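Local coordinates for protein acyl-CoA dehydrogenase (PDB 2PG0) that probably catalyses the FAD-dependent dehydrogenation of acyl chains, placing a double bond between their alpha and beta carbons, at residues R39-R44 against A212-E217; S45-M50 against V89-H94; E122-I127 against I161-H166; A167-V172 against V191-T196. One frame throughout, in Å; residues are numbered along the deposited sequence.

Contact 1. Residues R39-R44 against A212-E217; sequences RGIIPR and AQDTAE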
# COMPACT_ATOMS: atom_id res chain seq x y z
N ARG A 39 -33.81 3.47 -16.47
CA ARG A 39 -34.89 4.39 -16.09
C ARG A 39 -34.46 5.36 -14.99
O ARG A 39 -35.01 6.46 -14.89
CB ARG A 39 -36.14 3.62 -15.66
CG ARG A 39 -36.72 2.68 -16.72
CD ARG A 39 -37.63 3.40 -17.71
NE ARG A 39 -38.94 3.67 -17.13
CZ ARG A 39 -39.96 2.81 -17.12
NH1 ARG A 39 -39.82 1.60 -17.65
NH2 ARG A 39 -41.12 3.15 -16.56
N GLY A 40 -33.50 4.95 -14.17
CA GLY A 40 -32.99 5.79 -13.08
C GLY A 40 -33.74 5.64 -11.77
O GLY A 40 -33.49 6.38 -10.80
N ILE A 41 -34.64 4.66 -11.72
CA ILE A 41 -35.49 4.44 -10.56
C ILE A 41 -36.04 3.01 -10.58
O ILE A 41 -36.24 2.42 -11.65
CB ILE A 41 -36.64 5.51 -10.49
CG1 ILE A 41 -37.31 5.53 -9.11
CG2 ILE A 41 -37.63 5.33 -11.65
CD1 ILE A 41 -38.17 6.80 -8.86
N ILE A 42 -36.24 2.45 -9.39
CA ILE A 42 -36.87 1.14 -9.21
C ILE A 42 -38.38 1.37 -9.01
O ILE A 42 -38.78 2.16 -8.16
CB ILE A 42 -36.26 0.38 -7.99
CG1 ILE A 42 -34.76 0.14 -8.20
CG2 ILE A 42 -37.02 -0.95 -7.73
CD1 ILE A 42 -34.03 -0.40 -6.97
N PRO A 43 -39.23 0.67 -9.79
CA PRO A 43 -40.66 0.98 -9.74
C PRO A 43 -41.28 0.72 -8.37
O PRO A 43 -40.87 -0.22 -7.66
CB PRO A 43 -41.27 0.05 -10.81
CG PRO A 43 -40.27 -1.04 -10.99
CD PRO A 43 -38.93 -0.43 -10.72
N ARG A 44 -42.24 1.57 -8.00
CA ARG A 44 -43.05 1.40 -6.79
C ARG A 44 -43.65 0.00 -6.66
O ARG A 44 -43.80 -0.51 -5.56
CB ARG A 44 -44.22 2.39 -6.79
CG ARG A 44 -43.92 3.79 -6.30
CD ARG A 44 -43.32 3.78 -4.89
NE ARG A 44 -44.31 3.81 -3.80
CZ ARG A 44 -44.55 4.88 -3.05
NH1 ARG A 44 -43.92 6.03 -3.26
NH2 ARG A 44 -45.44 4.80 -2.06
N ALA A 212 -29.87 3.12 -10.45
CA ALA A 212 -31.30 2.85 -10.19
C ALA A 212 -31.81 3.37 -8.84
O ALA A 212 -32.99 3.23 -8.53
CB ALA A 212 -31.61 1.35 -10.36
N GLN A 213 -30.92 3.97 -8.04
CA GLN A 213 -31.32 4.60 -6.78
C GLN A 213 -31.74 6.04 -7.05
O GLN A 213 -31.00 6.81 -7.67
CB GLN A 213 -30.17 4.57 -5.77
CG GLN A 213 -30.59 4.13 -4.36
CD GLN A 213 -31.78 4.90 -3.82
OE1 GLN A 213 -31.74 6.12 -3.68
NE2 GLN A 213 -32.85 4.17 -3.50
N ASP A 214 -32.94 6.41 -6.59
CA ASP A 214 -33.50 7.74 -6.84
C ASP A 214 -33.01 8.77 -5.81
O ASP A 214 -33.76 9.22 -4.94
CB ASP A 214 -35.04 7.71 -6.87
CG ASP A 214 -35.65 7.05 -5.63
OD1 ASP A 214 -35.29 5.89 -5.32
OD2 ASP A 214 -36.48 7.69 -4.96
N THR A 215 -31.74 9.14 -5.93
CA THR A 215 -31.14 10.13 -5.04
C THR A 215 -31.54 11.52 -5.50
O THR A 215 -31.48 11.82 -6.69
CB THR A 215 -29.60 10.03 -5.06
OG1 THR A 215 -29.20 8.66 -5.11
CG2 THR A 215 -29.02 10.68 -3.80
N ALA A 216 -31.95 12.36 -4.56
CA ALA A 216 -32.42 13.70 -4.89
C ALA A 216 -32.22 14.70 -3.76
O ALA A 216 -32.03 14.33 -2.60
CB ALA A 216 -33.90 13.67 -5.31
N GLU A 217 -32.26 15.98 -4.13
CA GLU A 217 -32.26 17.05 -3.14
C GLU A 217 -33.70 17.33 -2.73
O GLU A 217 -34.63 17.10 -3.50
CB GLU A 217 -31.63 18.33 -3.71
CG GLU A 217 -30.15 18.19 -4.06
CD GLU A 217 -29.49 19.53 -4.30
OE1 GLU A 217 -29.76 20.16 -5.35
OE2 GLU A 217 -28.69 19.95 -3.44
O HOH W 1 -31.14 7.94 -10.50
O HOH W 2 -35.16 3.62 -6.87

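Contact 2. Residues S45-M50 against V89-H94; sequences SFWAKM and VGIGLH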
# COMPACT_ATOMS: atom_id res chain seq x y z
N SER A 45 -44.00 -0.59 -7.80
CA SER A 45 -44.59 -1.93 -7.82
C SER A 45 -43.66 -2.98 -7.20
O SER A 45 -44.14 -3.93 -6.58
CB SER A 45 -45.00 -2.32 -9.25
OG SER A 45 -43.87 -2.39 -10.11
N PHE A 46 -42.34 -2.78 -7.33
CA PHE A 46 -41.38 -3.67 -6.69
C PHE A 46 -41.45 -3.61 -5.16
O PHE A 46 -41.44 -4.64 -4.50
CB PHE A 46 -39.94 -3.41 -7.16
CG PHE A 46 -38.93 -4.34 -6.52
CD1 PHE A 46 -38.80 -5.66 -6.95
CD2 PHE A 46 -38.16 -3.91 -5.44
CE1 PHE A 46 -37.88 -6.53 -6.34
CE2 PHE A 46 -37.24 -4.77 -4.83
CZ PHE A 46 -37.10 -6.08 -5.28
N TRP A 47 -41.50 -2.39 -4.61
CA TRP A 47 -41.70 -2.20 -3.17
C TRP A 47 -43.00 -2.84 -2.67
O TRP A 47 -43.04 -3.43 -1.59
CB TRP A 47 -41.72 -0.71 -2.85
CG TRP A 47 -40.36 -0.05 -2.91
CD1 TRP A 47 -39.68 0.33 -4.03
CD2 TRP A 47 -39.55 0.32 -1.79
NE1 TRP A 47 -38.48 0.92 -3.67
CE2 TRP A 47 -38.38 0.92 -2.31
CE3 TRP A 47 -39.69 0.19 -0.41
CZ2 TRP A 47 -37.36 1.40 -1.48
CZ3 TRP A 47 -38.68 0.67 0.42
CH2 TRP A 47 -37.52 1.27 -0.13
N ALA A 48 -44.06 -2.69 -3.47
CA ALA A 48 -45.36 -3.27 -3.14
C ALA A 48 -45.26 -4.80 -3.06
O ALA A 48 -45.85 -5.41 -2.17
CB ALA A 48 -46.40 -2.85 -4.17
N LYS A 49 -44.53 -5.39 -4.00
CA LYS A 49 -44.29 -6.84 -4.00
C LYS A 49 -43.46 -7.25 -2.79
O LYS A 49 -43.74 -8.26 -2.15
CB LYS A 49 -43.62 -7.29 -5.30
CG LYS A 49 -44.53 -7.22 -6.52
CD LYS A 49 -43.69 -7.28 -7.79
CE LYS A 49 -44.55 -7.34 -9.04
NZ LYS A 49 -43.70 -7.24 -10.26
N MET A 50 -42.43 -6.46 -2.47
CA MET A 50 -41.63 -6.70 -1.27
C MET A 50 -42.51 -6.68 -0.01
O MET A 50 -42.38 -7.56 0.86
CB MET A 50 -40.49 -5.67 -1.17
CG MET A 50 -39.34 -5.92 -2.16
SD MET A 50 -38.15 -7.23 -1.73
CE MET A 50 -37.29 -6.42 -0.36
N VAL A 89 -30.11 -0.43 -2.19
CA VAL A 89 -29.81 0.03 -0.82
C VAL A 89 -30.96 0.78 -0.15
O VAL A 89 -31.00 0.87 1.08
CB VAL A 89 -28.55 0.92 -0.74
CG1 VAL A 89 -27.29 0.08 -1.01
CG2 VAL A 89 -28.66 2.15 -1.67
N GLY A 90 -31.86 1.33 -0.96
CA GLY A 90 -33.03 2.06 -0.45
C GLY A 90 -33.95 1.19 0.38
O GLY A 90 -34.64 1.69 1.27
N ILE A 91 -33.96 -0.11 0.10
CA ILE A 91 -34.76 -1.06 0.89
C ILE A 91 -34.19 -1.24 2.29
O ILE A 91 -34.92 -1.11 3.28
CB ILE A 91 -34.96 -2.40 0.17
CG1 ILE A 91 -35.83 -2.19 -1.06
CG2 ILE A 91 -35.59 -3.43 1.13
CD1 ILE A 91 -35.71 -3.26 -2.10
N GLY A 92 -32.89 -1.54 2.38
CA GLY A 92 -32.19 -1.62 3.66
C GLY A 92 -32.29 -0.33 4.45
O GLY A 92 -32.41 -0.35 5.67
N LEU A 93 -32.25 0.80 3.74
CA LEU A 93 -32.43 2.11 4.38
C LEU A 93 -33.83 2.22 5.03
O LEU A 93 -33.95 2.56 6.21
CB LEU A 93 -32.18 3.24 3.37
CG LEU A 93 -32.57 4.64 3.86
CD1 LEU A 93 -31.41 5.31 4.54
CD2 LEU A 93 -33.09 5.49 2.73
N HIS A 94 -34.86 1.91 4.26
CA HIS A 94 -36.24 1.87 4.76
C HIS A 94 -36.38 0.91 5.94
O HIS A 94 -36.84 1.30 7.01
CB HIS A 94 -37.21 1.52 3.61
CG HIS A 94 -38.63 1.29 4.03
ND1 HIS A 94 -39.53 2.32 4.21
CD2 HIS A 94 -39.32 0.15 4.26
CE1 HIS A 94 -40.71 1.82 4.56
NE2 HIS A 94 -40.61 0.51 4.59

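Contact 3. Residues E122-I127 against I161-H166; sequences ELITAI and ITNGIH. With FAD (flavin-adenine dinucleotide), chain C.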
# COMPACT_ATOMS: atom_id res chain seq x y z
N GLU A 122 -46.63 0.86 1.34
CA GLU A 122 -47.52 1.97 0.95
C GLU A 122 -46.87 3.31 1.29
O GLU A 122 -47.10 4.32 0.62
CB GLU A 122 -48.88 1.84 1.64
CG GLU A 122 -49.88 2.94 1.25
CD GLU A 122 -51.31 2.67 1.71
OE1 GLU A 122 -51.61 1.56 2.20
OE2 GLU A 122 -52.14 3.60 1.56
N LEU A 123 -46.07 3.30 2.36
CA LEU A 123 -45.22 4.43 2.68
C LEU A 123 -43.77 3.99 2.60
O LEU A 123 -43.37 3.00 3.22
CB LEU A 123 -45.55 4.98 4.07
CG LEU A 123 -46.95 5.57 4.29
CD1 LEU A 123 -47.11 5.99 5.75
CD2 LEU A 123 -47.24 6.73 3.35
N ILE A 124 -43.00 4.71 1.79
CA ILE A 124 -41.56 4.51 1.66
C ILE A 124 -40.89 5.63 2.45
O ILE A 124 -41.34 6.77 2.40
CB ILE A 124 -41.14 4.52 0.17
CG1 ILE A 124 -41.78 3.33 -0.56
CG2 ILE A 124 -39.61 4.52 0.01
CD1 ILE A 124 -41.51 3.29 -2.05
N THR A 125 -39.84 5.29 3.19
CA THR A 125 -39.18 6.26 4.07
C THR A 125 -37.81 6.71 3.58
O THR A 125 -37.15 6.03 2.79
CB THR A 125 -39.05 5.71 5.51
OG1 THR A 125 -38.26 4.52 5.51
CG2 THR A 125 -40.42 5.41 6.13
N ALA A 126 -37.40 7.87 4.08
CA ALA A 126 -36.07 8.42 3.82
C ALA A 126 -35.63 9.21 5.05
O ALA A 126 -36.44 9.57 5.90
CB ALA A 126 -36.10 9.33 2.61
N ILE A 127 -34.33 9.46 5.14
CA ILE A 127 -33.79 10.28 6.22
C ILE A 127 -32.93 11.40 5.62
O ILE A 127 -32.11 11.15 4.73
CB ILE A 127 -33.06 9.43 7.29
CG1 ILE A 127 -32.64 10.30 8.48
CG2 ILE A 127 -31.88 8.62 6.67
CD1 ILE A 127 -32.48 9.54 9.77
N ILE A 161 -30.31 12.72 -0.91
CA ILE A 161 -31.25 11.93 -0.12
C ILE A 161 -31.65 10.63 -0.84
O ILE A 161 -32.26 10.66 -1.91
CB ILE A 161 -32.51 12.77 0.29
CG1 ILE A 161 -32.08 14.02 1.08
CG2 ILE A 161 -33.52 11.90 1.09
CD1 ILE A 161 -31.03 13.79 2.19
N THR A 162 -31.28 9.51 -0.24
CA THR A 162 -31.61 8.17 -0.76
C THR A 162 -33.14 8.00 -0.69
O THR A 162 -33.76 8.47 0.27
CB THR A 162 -30.88 7.09 0.05
OG1 THR A 162 -29.46 7.28 -0.08
CG2 THR A 162 -31.23 5.68 -0.45
N ASN A 163 -33.74 7.37 -1.70
CA ASN A 163 -35.22 7.30 -1.82
C ASN A 163 -35.84 8.69 -1.94
O ASN A 163 -37.00 8.91 -1.58
CB ASN A 163 -35.85 6.58 -0.60
CG ASN A 163 -35.44 5.11 -0.48
OD1 ASN A 163 -35.00 4.48 -1.43
ND2 ASN A 163 -35.63 4.56 0.72
N GLY A 164 -35.06 9.64 -2.47
CA GLY A 164 -35.48 11.04 -2.54
C GLY A 164 -36.74 11.33 -3.35
O GLY A 164 -37.47 12.27 -3.04
N ILE A 165 -36.99 10.53 -4.38
CA ILE A 165 -38.20 10.66 -5.20
C ILE A 165 -39.37 9.85 -4.63
O ILE A 165 -40.47 10.38 -4.49
CB ILE A 165 -37.94 10.32 -6.70
CG1 ILE A 165 -36.82 11.19 -7.28
CG2 ILE A 165 -39.24 10.42 -7.54
CD1 ILE A 165 -37.02 12.71 -7.11
N HIS A 166 -39.13 8.59 -4.29
CA HIS A 166 -40.21 7.71 -3.82
C HIS A 166 -40.73 8.02 -2.42
O HIS A 166 -41.90 7.75 -2.13
CB HIS A 166 -39.78 6.23 -3.86
CG HIS A 166 -39.91 5.58 -5.20
ND1 HIS A 166 -40.88 5.94 -6.11
CD2 HIS A 166 -39.20 4.58 -5.77
CE1 HIS A 166 -40.74 5.19 -7.20
NE2 HIS A 166 -39.74 4.36 -7.01
PA FAD C . -17.75 16.91 3.41
O1A FAD C . -17.80 18.30 2.84
O2A FAD C . -18.30 16.82 4.81
O5B FAD C . -16.23 16.37 3.36
C5B FAD C . -15.49 16.40 2.15
C4B FAD C . -14.18 15.65 2.38
O4B FAD C . -13.46 16.29 3.43
C3B FAD C . -14.43 14.21 2.82
O3B FAD C . -13.47 13.34 2.27
C2B FAD C . -14.24 14.26 4.31
O2B FAD C . -13.88 13.01 4.87
C1B FAD C . -13.14 15.33 4.42
N9A FAD C . -13.11 15.89 5.78
C8A FAD C . -14.07 16.68 6.39
N7A FAD C . -13.66 16.95 7.64
C5A FAD C . -12.46 16.36 7.85
C6A FAD C . -11.61 16.32 8.94
N6A FAD C . -11.99 16.86 10.11
N1A FAD C . -10.43 15.61 8.86
C2A FAD C . -10.08 14.94 7.70
N3A FAD C . -10.93 14.99 6.60
C4A FAD C . -12.10 15.68 6.68
N1 FAD C . -27.18 12.00 3.52
C2 FAD C . -28.35 11.89 4.24
O2 FAD C . -28.53 12.62 5.22
N3 FAD C . -29.32 10.98 3.86
C4 FAD C . -29.12 10.18 2.75
O4 FAD C . -30.00 9.38 2.41
C4X FAD C . -27.93 10.28 2.03
N5 FAD C . -27.72 9.48 0.91
C5X FAD C . -26.56 9.60 0.17
C6 FAD C . -26.39 8.80 -0.95
C7 FAD C . -25.22 8.90 -1.70
C7M FAD C . -25.08 8.01 -2.90
C8 FAD C . -24.22 9.82 -1.32
C8M FAD C . -22.94 9.99 -2.09
C9 FAD C . -24.40 10.63 -0.21
C9A FAD C . -25.57 10.52 0.56
N10 FAD C . -25.77 11.31 1.69
C10 FAD C . -26.95 11.20 2.41
C1' FAD C . -24.70 12.26 2.20
C2' FAD C . -23.41 11.61 2.75
O2' FAD C . -23.57 11.06 4.04
C3' FAD C . -22.35 12.70 2.78
O3' FAD C . -21.91 12.88 1.45
C4' FAD C . -21.15 12.40 3.70
O4' FAD C . -21.51 12.41 5.07
C5' FAD C . -20.01 13.40 3.49
O5' FAD C . -20.48 14.74 3.58
P FAD C . -20.13 15.76 2.39
O1P FAD C . -20.51 15.17 1.06
O2P FAD C . -20.80 17.08 2.64
O3P FAD C . -18.51 15.90 2.41
O HOH W 3 -32.77 8.70 2.86

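Contact 4. Residues A167-V172 against V191-T196; sequences ADLIVV and VVERDT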
# COMPACT_ATOMS: atom_id res chain seq x y z
N ALA A 167 -39.88 8.57 -1.56
CA ALA A 167 -40.20 8.68 -0.13
C ALA A 167 -41.48 9.47 0.15
O ALA A 167 -41.67 10.58 -0.36
CB ALA A 167 -39.03 9.26 0.65
N ASP A 168 -42.34 8.86 0.95
CA ASP A 168 -43.62 9.45 1.37
C ASP A 168 -43.53 10.01 2.78
O ASP A 168 -44.34 10.85 3.18
CB ASP A 168 -44.71 8.37 1.32
CG ASP A 168 -44.74 7.63 0.01
OD1 ASP A 168 -45.15 8.24 -1.00
OD2 ASP A 168 -44.35 6.44 -0.02
N LEU A 169 -42.56 9.50 3.54
CA LEU A 169 -42.26 9.95 4.89
C LEU A 169 -40.77 10.25 4.96
O LEU A 169 -39.95 9.37 4.71
CB LEU A 169 -42.57 8.84 5.91
CG LEU A 169 -44.01 8.43 6.24
CD1 LEU A 169 -43.96 7.46 7.42
CD2 LEU A 169 -44.88 9.63 6.59
N ILE A 170 -40.41 11.48 5.30
CA ILE A 170 -38.99 11.83 5.40
C ILE A 170 -38.67 12.29 6.82
O ILE A 170 -39.27 13.25 7.31
CB ILE A 170 -38.58 12.90 4.33
CG1 ILE A 170 -38.96 12.46 2.91
CG2 ILE A 170 -37.07 13.16 4.39
CD1 ILE A 170 -40.38 12.87 2.47
N VAL A 171 -37.76 11.59 7.49
CA VAL A 171 -37.26 12.03 8.79
C VAL A 171 -36.23 13.15 8.57
O VAL A 171 -35.14 12.90 8.04
CB VAL A 171 -36.67 10.86 9.61
CG1 VAL A 171 -36.10 11.37 10.94
CG2 VAL A 171 -37.73 9.77 9.85
N VAL A 172 -36.59 14.37 8.95
CA VAL A 172 -35.77 15.55 8.66
C VAL A 172 -35.09 16.12 9.91
O VAL A 172 -35.75 16.43 10.91
CB VAL A 172 -36.59 16.67 7.95
CG1 VAL A 172 -35.72 17.88 7.62
CG2 VAL A 172 -37.24 16.12 6.67
N VAL A 191 -40.86 14.58 11.13
CA VAL A 191 -41.34 13.76 10.01
C VAL A 191 -42.08 14.64 9.00
O VAL A 191 -43.07 15.30 9.35
CB VAL A 191 -42.23 12.58 10.49
CG1 VAL A 191 -42.80 11.81 9.30
CG2 VAL A 191 -41.46 11.67 11.42
N VAL A 192 -41.62 14.64 7.75
CA VAL A 192 -42.27 15.41 6.70
C VAL A 192 -42.96 14.46 5.74
O VAL A 192 -42.34 13.55 5.18
CB VAL A 192 -41.30 16.35 5.95
CG1 VAL A 192 -42.00 17.08 4.80
CG2 VAL A 192 -40.70 17.37 6.92
N GLU A 193 -44.26 14.66 5.54
CA GLU A 193 -45.06 13.78 4.70
C GLU A 193 -45.15 14.30 3.27
O GLU A 193 -45.00 15.50 3.03
CB GLU A 193 -46.46 13.60 5.31
CG GLU A 193 -46.44 12.92 6.67
CD GLU A 193 -47.82 12.80 7.30
OE1 GLU A 193 -48.43 13.85 7.59
OE2 GLU A 193 -48.28 11.65 7.51
N ARG A 194 -45.36 13.39 2.32
CA ARG A 194 -45.58 13.76 0.93
C ARG A 194 -46.69 14.81 0.82
O ARG A 194 -47.62 14.80 1.63
CB ARG A 194 -45.92 12.51 0.10
CG ARG A 194 -46.22 12.78 -1.38
CD ARG A 194 -46.47 11.50 -2.18
NE ARG A 194 -45.26 10.68 -2.32
CZ ARG A 194 -44.28 10.92 -3.19
NH1 ARG A 194 -44.33 11.96 -4.02
NH2 ARG A 194 -43.22 10.10 -3.24
N ASP A 195 -46.58 15.71 -0.15
CA ASP A 195 -47.59 16.75 -0.43
C ASP A 195 -47.74 17.82 0.66
O ASP A 195 -48.72 18.58 0.67
CB ASP A 195 -48.96 16.13 -0.81
CG ASP A 195 -48.90 15.32 -2.10
OD1 ASP A 195 -48.12 15.67 -3.02
OD2 ASP A 195 -49.65 14.32 -2.20
N THR A 196 -46.76 17.90 1.56
CA THR A 196 -46.64 19.00 2.50
C THR A 196 -46.49 20.30 1.71
O THR A 196 -45.66 20.37 0.79
CB THR A 196 -45.40 18.81 3.42
OG1 THR A 196 -45.60 17.65 4.23
CG2 THR A 196 -45.18 20.03 4.34

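Contact 1. Residues R39-R44 against A212-E217
Ile41 holds CG1 anti to its backbone N (chi1 -165°), while Asp214 keeps CG in the crowded position between N and the carbonyl carbon (chi1 52°). These torsions let the end of Ile41 cross obliquely over the root of the carboxylate, with Ile41 CD1 3.8 Å from Asp214 CB. The contact sits at a Schellman motif that ends helix 33-39. Gly40 is its C-prime residue, at positive phi, and Ile41 N bonds back to Trp36 O. On the other side, Asp214 centres an inverse gamma turn that leads into strand 216-220. The two loops meet at Ala212. Its carbonyl O receives a CA-H...O contact from Ile41 CA at 3.4 Å, and Ile42 CG1 packs on Ala212 CB at 4.0 Å. Water does most of the polar joining. One water accepts from Ile42 N at 3.0 Å and donates to Ala212 O. Its other proton goes to Asp214 OD1, at 2.8 Å. Asp214 OD2 is bonded by the backbone N-H groups of Ile165 and His166, so both carboxylate oxygens are engaged. These three donors would probably keep the buried acid ionised. The contact thus ties the end of an N-terminal-domain helix to the middle domain. A second water lies between two backbone carbonyls, 2.8 Å from Gly40 O and 3.1 Å from Gln213 O.

Contact 2. Residues S45-M50 against V89-H94
Gly90 O is gripped by two hydrogen bonds, one from His94 N at 3.0 Å within its own helix and one from Asn163 ND2. Trp47 CH2 also comes up to it, 3.2 Å away, at the edge of the indole. Segments 45-50 and 89-94, from helices 44-52 and 89-105, pack here in the N-terminal helical domain, their axes 12.2 Å apart at closest and crossing at -50°. Trp47, with CG anti to the carbonyl carbon, carries its six-membered ring under Ile91, with its edge turned to His94. Ile91 CG1 sits over one face as a CH-pi contact, 4.0 Å from the ring centroid of Trp47. The Trp47 edge meets the His94 face in a T-shaped pair, planes at 87°, and Trp47 CZ3 lies 3.6 Å from His94 CB. The imidazole is held at both nitrogens, by Cys118 O and Thr125 OG1, which fixes its rotation. Ile91 CD1 meets the edge of the Phe46 ring, 3.5 Å from Phe46 CE2, and Ile91 CG2 meets Met50 CE tip to tip at 3.7 Å. An alanine in place of Trp47 would probably loosen the helix pair, since the CH-pi contact and the T-shaped stack would both go. The interface is apolar and aromatic, so it rests on shape and ring orientation, while the polar atoms find partners within a helix or elsewhere.

Contact 3. Residues E122-I127 against I161-H166
Segments 122-127 and 161-166 line the flavin pocket along the N3, O4 and N5 edge of the isoalloxazine. Ile127 O accepts from FAD N3 at 2.9 Å. Segment 161-166 supplies two donors: Thr162 N bonds FAD O4 at 2.9 Å, and Thr162 OG1 bonds FAD N5 at 3.0 Å. Donors at O4 and N5 would probably draw electron density and favour the reduced flavin. A water accepts from Ile127 N at 2.9 Å, within donating reach of Thr162 O and FAD O4. Residues 161-164 make a type II turn, with Asn163 at positive phi. From there Asn163 ND2 donates to Thr125 O at 3.0 Å, at 165° and nearly along the C=O axis, in the amide plane. Asn163 OD1 takes Gln213 NE2, so both ends of the amide are fixed. Ala126 CB nestles on the turn, 3.4 Å from Thr162 O and 3.9 Å from Ile161 CG2. Ile124 CD1 lies on His166 CB, the two side chains side by side. Ile124 also packs on Trp47 of helix 44-52, and Thr125 faces Val98 and Thr99 of helix 89-105, while the backbone of Ala126 bonds to Leu169 and Val171 of the parallel strand 169-175.

Contact 4. Residues A167-V172 against V191-T196
The beta hairpin of strands 169-175 and 187-193 is joined here, near the end away from its turn. Ile170 and Val192 form the antiparallel hydrogen-bonded pair: Ile170 N to Val192 O is 2.8 Å, and Val192 N to Ile170 O is 2.8 Å and almost straight at 173°. Leu169 with Glu193 and Val171 with Val191 are the non-hydrogen-bonded pairs. Leu169 CD2 rests on the aliphatic stem of the glutamate, 3.6 Å from Glu193 CG. On the Ile170 and Val192 face, Val192 CG2 meets Val172 CG2 at 3.7 Å. Beyond the strands, Arg194 N donates to Asp168 O at 2.9 Å, from above the carbonyl plane. The Arg194 chain then bends at chi3 (-68°) to lie beside Asp168. Its NE gives Asp168 OD1 a salt bridge of 2.8 Å, in the guanidinium plane and on the anti lone pair, with the carboxylate plane turned 61° away. Asp168 OD2 is held by Arg44 and by Ile124 N, and Arg194 NH2 bonds Ile165 O. An alanine in place of Arg194 would probably leave the Asp168 carboxylate less firmly placed, because the NE bond would be lost. Thr196 OG1 closes the following type II turn onto Glu193 O at 2.5 Å. The hairpin, set beside parallel strand 125-128, belongs to the middle beta domain of the acyl-CoA dehydrogenase fold.

In the fold
All four contacts are buried, and none is a surface patch. Contact 4 lies farthest from the chain centre. Contact 2 belongs wholly to the N-terminal helical domain and is apolar and aromatic. Contact 4 belongs wholly to the middle domain and relies on backbone pairing with a charged end. Contacts 1 and 3 join the helical and beta parts, and use loops, water and side-chain amides or carboxylates. Contacts 3 and 4 share one sheet, since strands 125-128 and 169-175 are neighbours. Asn163 ties contact 3 to contact 2, and His166, through Ile42 O, ties it to contact 1. Only contact 3 includes residues bonded to the flavin.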